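Local coordinates for protein epsin-1 (Saccharomyces cerevisiae, PDB 5LOZ) that binds membranes enriched in phosphatidylinositol 3,5- and 4,5-bisphosphate through its ENTH domain and is required for endocytosis and for localizing actin, at residues 13-27 with 56-69. Sequence-based numbering, arbitrary orientation.
Sequences ATSNDNHQVSKDSLI and YWRHIAKALTVIDY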
loop_
_atom_site.group_PDB
_atom_site.type_symbol
_atom_site.label_atom_id
_atom_site.label_comp_id
_atom_site.label_asym_id
_atom_site.label_seq_id
_atom_site.Cartn_x
_atom_site.Cartn_y
_atom_site.Cartn_z
ATOM N N ALA A 13 -5.362 2.948 -9.180
ATOM C CA ALA A 13 -4.343 3.536 -8.352
ATOM C C ALA A 13 -3.061 2.653 -8.230
ATOM O O ALA A 13 -2.003 3.154 -7.890
ATOM C CB ALA A 13 -4.934 3.809 -6.922
ATOM N N THR A 14 -3.188 1.354 -8.529
ATOM C CA THR A 14 -2.109 0.411 -8.408
ATOM C C THR A 14 -1.770 -0.246 -9.763
ATOM O O THR A 14 -1.143 -1.287 -9.792
ATOM C CB THR A 14 -2.405 -0.638 -7.351
ATOM O OG1 THR A 14 -3.650 -1.285 -7.639
ATOM C CG2 THR A 14 -2.510 0.014 -5.962
ATOM N N SER A 15 -2.148 0.402 -10.879
ATOM C CA SER A 15 -2.005 -0.217 -12.191
ATOM C C SER A 15 -0.556 -0.164 -12.711
ATOM O O SER A 15 0.304 0.565 -12.211
ATOM C CB SER A 15 -2.949 0.417 -13.206
ATOM O OG SER A 15 -2.583 1.733 -13.391
ATOM N N ASN A 16 -0.287 -0.989 -13.698
ATOM C CA ASN A 16 1.070 -1.181 -14.236
ATOM C C ASN A 16 1.546 -0.165 -15.255
ATOM O O ASN A 16 2.210 -0.512 -16.238
ATOM C CB ASN A 16 1.151 -2.604 -14.819
ATOM C CG ASN A 16 2.579 -3.103 -14.994
ATOM O OD1 ASN A 16 3.416 -2.927 -14.126
ATOM N ND2 ASN A 16 2.845 -3.782 -16.122
ATOM N N ASP A 17 1.235 1.112 -15.066
ATOM C CA ASP A 17 1.793 2.154 -15.938
ATOM C C ASP A 17 3.144 2.694 -15.462
ATOM O O ASP A 17 4.192 2.389 -16.066
ATOM C CB ASP A 17 0.745 3.250 -16.288
ATOM C CG ASP A 17 -0.020 3.784 -15.049
ATOM O OD1 ASP A 17 0.575 3.929 -13.993
ATOM O OD2 ASP A 17 -1.223 4.032 -15.139
ATOM N N ASN A 18 3.134 3.523 -14.414
ATOM C CA ASN A 18 4.320 4.080 -13.811
ATOM C C ASN A 18 4.179 3.875 -12.299
ATOM O O ASN A 18 3.065 3.880 -11.808
ATOM C CB ASN A 18 4.437 5.587 -14.135
ATOM C CG ASN A 18 4.786 5.840 -15.610
ATOM O OD1 ASN A 18 5.891 5.492 -16.039
ATOM N ND2 ASN A 18 3.824 6.367 -16.406
ATOM N N HIS A 19 5.274 3.691 -11.598
ATOM C CA HIS A 19 5.186 3.390 -10.136
ATOM C C HIS A 19 4.701 4.544 -9.242
ATOM O O HIS A 19 4.431 4.337 -8.070
ATOM C CB HIS A 19 6.475 2.828 -9.579
ATOM C CG HIS A 19 7.612 3.788 -9.524
ATOM N ND1 HIS A 19 7.741 4.739 -8.541
ATOM C CD2 HIS A 19 8.713 3.916 -10.317
ATOM C CE1 HIS A 19 8.855 5.421 -8.735
ATOM N NE2 HIS A 19 9.464 4.946 -9.812
ATOM N N GLN A 20 4.593 5.755 -9.774
ATOM C CA GLN A 20 4.066 6.875 -9.003
ATOM C C GLN A 20 2.555 6.812 -8.835
ATOM O O GLN A 20 1.835 6.597 -9.765
ATOM C CB GLN A 20 4.495 8.187 -9.618
ATOM C CG GLN A 20 6.011 8.417 -9.599
ATOM C CD GLN A 20 6.712 7.913 -10.876
ATOM O OE1 GLN A 20 6.151 7.139 -11.656
ATOM N NE2 GLN A 20 7.933 8.320 -11.062
ATOM N N VAL A 21 2.084 6.973 -7.603
ATOM C CA VAL A 21 0.656 6.975 -7.294
ATOM C C VAL A 21 0.176 8.434 -7.214
ATOM O O VAL A 21 0.831 9.295 -6.603
ATOM C CB VAL A 21 0.370 6.240 -5.964
ATOM C CG1 VAL A 21 -1.115 6.205 -5.670
ATOM C CG2 VAL A 21 0.968 4.817 -6.010
ATOM N N SER A 22 -0.936 8.717 -7.876
ATOM C CA SER A 22 -1.560 10.023 -7.808
ATOM C C SER A 22 -2.007 10.411 -6.367
ATOM O O SER A 22 -2.539 9.564 -5.596
ATOM C CB SER A 22 -2.775 10.049 -8.754
ATOM O OG SER A 22 -3.797 10.929 -8.310
ATOM N N LYS A 23 -1.809 11.686 -6.025
ATOM C CA LYS A 23 -2.316 12.238 -4.754
ATOM C C LYS A 23 -3.833 12.111 -4.650
ATOM O O LYS A 23 -4.371 11.784 -3.614
ATOM C CB LYS A 23 -1.922 13.715 -4.622
ATOM C CG LYS A 23 -1.952 14.235 -3.184
ATOM C CD LYS A 23 -1.676 15.770 -3.114
ATOM C CE LYS A 23 -0.291 16.152 -3.720
ATOM N NZ LYS A 23 0.178 17.554 -3.399
ATOM N N ASP A 24 -4.519 12.403 -5.742
ATOM C CA ASP A 24 -5.957 12.194 -5.865
ATOM C C ASP A 24 -6.382 10.820 -5.304
ATOM O O ASP A 24 -7.286 10.708 -4.440
ATOM C CB ASP A 24 -6.332 12.199 -7.361
ATOM C CG ASP A 24 -6.931 13.475 -7.813
ATOM O OD1 ASP A 24 -6.199 14.241 -8.494
ATOM O OD2 ASP A 24 -8.140 13.689 -7.515
ATOM N N SER A 25 -5.759 9.775 -5.850
ATOM C CA SER A 25 -6.085 8.394 -5.501
ATOM C C SER A 25 -5.839 8.109 -4.016
ATOM O O SER A 25 -6.676 7.514 -3.356
ATOM C CB SER A 25 -5.277 7.418 -6.375
ATOM O OG SER A 25 -5.607 7.601 -7.739
ATOM N N LEU A 26 -4.707 8.557 -3.498
ATOM C CA LEU A 26 -4.370 8.287 -2.134
ATOM C C LEU A 26 -5.387 8.898 -1.154
ATOM O O LEU A 26 -5.797 8.269 -0.205
ATOM C CB LEU A 26 -2.944 8.745 -1.845
ATOM C CG LEU A 26 -1.832 7.975 -2.616
ATOM C CD1 LEU A 26 -0.556 8.761 -2.628
ATOM C CD2 LEU A 26 -1.574 6.612 -2.013
ATOM N N ILE A 27 -5.748 10.149 -1.379
ATOM C CA ILE A 27 -6.683 10.850 -0.514
ATOM C C ILE A 27 -8.025 10.150 -0.525
ATOM O O ILE A 27 -8.623 9.898 0.539
ATOM C CB ILE A 27 -6.825 12.336 -0.940
ATOM C CG1 ILE A 27 -5.565 13.118 -0.575
ATOM C CG2 ILE A 27 -8.094 12.998 -0.314
ATOM C CD1 ILE A 27 -5.462 14.369 -1.314
ATOM N N TYR A 56 5.400 -7.716 -12.819
ATOM C CA TYR A 56 4.454 -6.685 -12.383
ATOM C C TYR A 56 4.873 -6.055 -11.086
ATOM O O TYR A 56 4.033 -5.803 -10.230
ATOM C CB TYR A 56 3.071 -7.300 -12.248
ATOM C CG TYR A 56 2.610 -7.907 -13.538
ATOM C CD1 TYR A 56 2.228 -7.102 -14.596
ATOM C CD2 TYR A 56 2.594 -9.274 -13.715
ATOM C CE1 TYR A 56 1.823 -7.642 -15.791
ATOM C CE2 TYR A 56 2.176 -9.826 -14.915
ATOM C CZ TYR A 56 1.791 -8.997 -15.955
ATOM O OH TYR A 56 1.378 -9.520 -17.164
ATOM N N TRP A 57 6.174 -5.766 -10.944
ATOM C CA TRP A 57 6.670 -5.139 -9.750
ATOM C C TRP A 57 6.017 -3.776 -9.466
ATOM O O TRP A 57 6.008 -3.332 -8.299
ATOM C CB TRP A 57 8.193 -4.984 -9.805
ATOM C CG TRP A 57 8.723 -4.044 -10.868
ATOM C CD1 TRP A 57 9.105 -4.387 -12.132
ATOM C CD2 TRP A 57 8.915 -2.637 -10.761
ATOM N NE1 TRP A 57 9.521 -3.274 -12.811
ATOM C CE2 TRP A 57 9.407 -2.185 -12.001
ATOM C CE3 TRP A 57 8.720 -1.699 -9.741
ATOM C CZ2 TRP A 57 9.701 -0.843 -12.242
ATOM C CZ3 TRP A 57 9.024 -0.390 -9.982
ATOM C CH2 TRP A 57 9.507 0.032 -11.215
ATOM N N ARG A 58 5.512 -3.087 -10.502
ATOM C CA ARG A 58 4.820 -1.796 -10.289
ATOM C C ARG A 58 3.527 -1.974 -9.503
ATOM O O ARG A 58 3.180 -1.113 -8.696
ATOM C CB ARG A 58 4.595 -1.012 -11.582
ATOM C CG ARG A 58 5.862 -0.531 -12.253
ATOM C CD ARG A 58 5.593 -0.036 -13.660
ATOM N NE ARG A 58 6.850 0.477 -14.246
ATOM C CZ ARG A 58 7.755 -0.286 -14.874
ATOM N NH1 ARG A 58 7.550 -1.580 -14.985
ATOM N NH2 ARG A 58 8.880 0.238 -15.333
ATOM N N HIS A 59 2.860 -3.116 -9.663
ATOM C CA HIS A 59 1.707 -3.420 -8.883
ATOM C C HIS A 59 2.072 -3.445 -7.410
ATOM O O HIS A 59 1.367 -2.885 -6.574
ATOM C CB HIS A 59 1.110 -4.785 -9.255
ATOM C CG HIS A 59 0.360 -4.813 -10.542
ATOM N ND1 HIS A 59 0.020 -5.998 -11.168
ATOM C CD2 HIS A 59 -0.054 -3.822 -11.363
ATOM C CE1 HIS A 59 -0.610 -5.723 -12.295
ATOM N NE2 HIS A 59 -0.673 -4.415 -12.437
ATOM N N ILE A 60 3.186 -4.097 -7.123
ATOM C CA ILE A 60 3.707 -4.277 -5.759
ATOM C C ILE A 60 4.155 -2.955 -5.156
ATOM O O ILE A 60 3.697 -2.594 -4.077
ATOM C CB ILE A 60 4.915 -5.279 -5.738
ATOM C CG1 ILE A 60 4.525 -6.593 -6.459
ATOM C CG2 ILE A 60 5.370 -5.516 -4.343
ATOM C CD1 ILE A 60 5.591 -7.707 -6.386
ATOM N N ALA A 61 5.020 -2.224 -5.862
ATOM C CA ALA A 61 5.469 -0.922 -5.413
ATOM C C ALA A 61 4.300 -0.006 -5.066
ATOM O O ALA A 61 4.302 0.616 -4.004
ATOM C CB ALA A 61 6.360 -0.274 -6.466
ATOM N N LYS A 62 3.312 0.094 -5.959
ATOM C CA LYS A 62 2.237 1.064 -5.784
ATOM C C LYS A 62 1.285 0.647 -4.628
ATOM O O LYS A 62 0.815 1.493 -3.880
ATOM C CB LYS A 62 1.479 1.259 -7.080
ATOM C CG LYS A 62 2.338 1.823 -8.196
ATOM C CD LYS A 62 1.615 1.835 -9.511
ATOM C CE LYS A 62 0.708 3.052 -9.661
ATOM N NZ LYS A 62 0.087 3.107 -11.024
ATOM N N ALA A 63 1.052 -0.646 -4.498
ATOM C CA ALA A 63 0.296 -1.202 -3.406
ATOM C C ALA A 63 0.955 -0.805 -2.072
ATOM O O ALA A 63 0.273 -0.358 -1.140
ATOM C CB ALA A 63 0.186 -2.690 -3.511
ATOM N N LEU A 64 2.279 -0.903 -2.010
ATOM C CA LEU A 64 3.019 -0.541 -0.810
ATOM C C LEU A 64 2.919 0.919 -0.526
ATOM O O LEU A 64 2.831 1.328 0.657
ATOM C CB LEU A 64 4.489 -0.981 -0.924
ATOM C CG LEU A 64 4.806 -2.486 -0.871
ATOM C CD1 LEU A 64 6.273 -2.754 -1.291
ATOM C CD2 LEU A 64 4.524 -3.084 0.539
ATOM N N THR A 65 2.914 1.742 -1.572
ATOM C CA THR A 65 2.696 3.208 -1.444
ATOM C C THR A 65 1.307 3.533 -0.901
ATOM O O THR A 65 1.158 4.385 -0.023
ATOM C CB THR A 65 2.885 3.955 -2.797
ATOM O OG1 THR A 65 4.200 3.678 -3.292
ATOM C CG2 THR A 65 2.717 5.429 -2.651
ATOM N N VAL A 66 0.300 2.847 -1.426
ATOM C CA VAL A 66 -1.039 2.983 -0.926
ATOM C C VAL A 66 -1.092 2.559 0.544
ATOM O O VAL A 66 -1.636 3.305 1.383
ATOM C CB VAL A 66 -2.042 2.176 -1.777
ATOM C CG1 VAL A 66 -3.402 2.208 -1.176
ATOM C CG2 VAL A 66 -2.055 2.714 -3.215
ATOM N N ILE A 67 -0.515 1.385 0.876
ATOM C CA ILE A 67 -0.544 0.928 2.280
ATOM C C ILE A 67 0.112 1.935 3.256
ATOM O O ILE A 67 -0.383 2.185 4.359
ATOM C CB ILE A 67 0.016 -0.477 2.454
ATOM C CG1 ILE A 67 -0.803 -1.476 1.651
ATOM C CG2 ILE A 67 0.065 -0.853 3.967
ATOM C CD1 ILE A 67 -0.219 -2.829 1.560
ATOM N N ASP A 68 1.234 2.524 2.835
ATOM C CA ASP A 68 1.939 3.515 3.639
ATOM C C ASP A 68 1.021 4.703 3.938
ATOM O O ASP A 68 0.951 5.147 5.109
ATOM C CB ASP A 68 3.229 3.936 2.953
ATOM C CG ASP A 68 3.829 5.182 3.556
ATOM O OD1 ASP A 68 4.449 5.025 4.611
ATOM O OD2 ASP A 68 3.596 6.310 3.021
ATOM N N TYR A 69 0.337 5.223 2.915
ATOM C CA TYR A 69 -0.551 6.358 3.077
ATOM C C TYR A 69 -1.729 5.998 4.007
ATOM O O TYR A 69 -2.160 6.799 4.837
ATOM C CB TYR A 69 -1.089 6.831 1.753
ATOM C CG TYR A 69 -1.641 8.235 1.780
ATOM C CD1 TYR A 69 -0.808 9.328 1.628
ATOM C CD2 TYR A 69 -2.993 8.474 1.955
ATOM C CE1 TYR A 69 -1.289 10.620 1.634
ATOM C CE2 TYR A 69 -3.498 9.781 1.965
ATOM C CZ TYR A 69 -2.629 10.854 1.809
ATOM O OH TYR A 69 -3.034 12.172 1.805
HETATM O O HOH W 1 5.825 -3.439 -13.525
HETATM O O HOH W 2 -2.242 -3.162 -14.238
HETATM O O HOH W 3 5.106 3.238 -5.826
#
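Three oxygens of the loop before helix 23-32 grip the ammonium group of K62: NZ donates to S15 O at 2.8 Å and, more weakly, to N18 O and to D17 OD1 (3.1 Å, a salt bridge). These bonds tie the connection between helices 5-13 and 23-32 of the ENTH domain's alpha-alpha superhelix to helix 57-73. A bend in the K62 chain at chi3 (83°) turns NZ into the loop, while K62 CG passes 3.3 Å from H19 O. With an alanine here, D17 would probably lose its cationic mate and the S15 and N18 carbonyls their shared donor. D17 OD1 also accepts from N18 N through its anti lone pair. Water 1 donates to N16 OD1 and accepts from R58 N and R58 NH1, while water 2 links N16 N to H59 NE2, H59 ND1 being hydrogen-bonded to D52 OD2. V21 CG2 meets T65 CG2 tip to tip at 3.8 Å. Helices 23-27 and 57-69 cross at -52°, axes 10.3 Å apart, bridged in part by L26: its CD2 packs on V66 CA, and its CB makes a CH-pi contact over the Y69 ring face, 3.8 Å from the centroid and 11° off the normal.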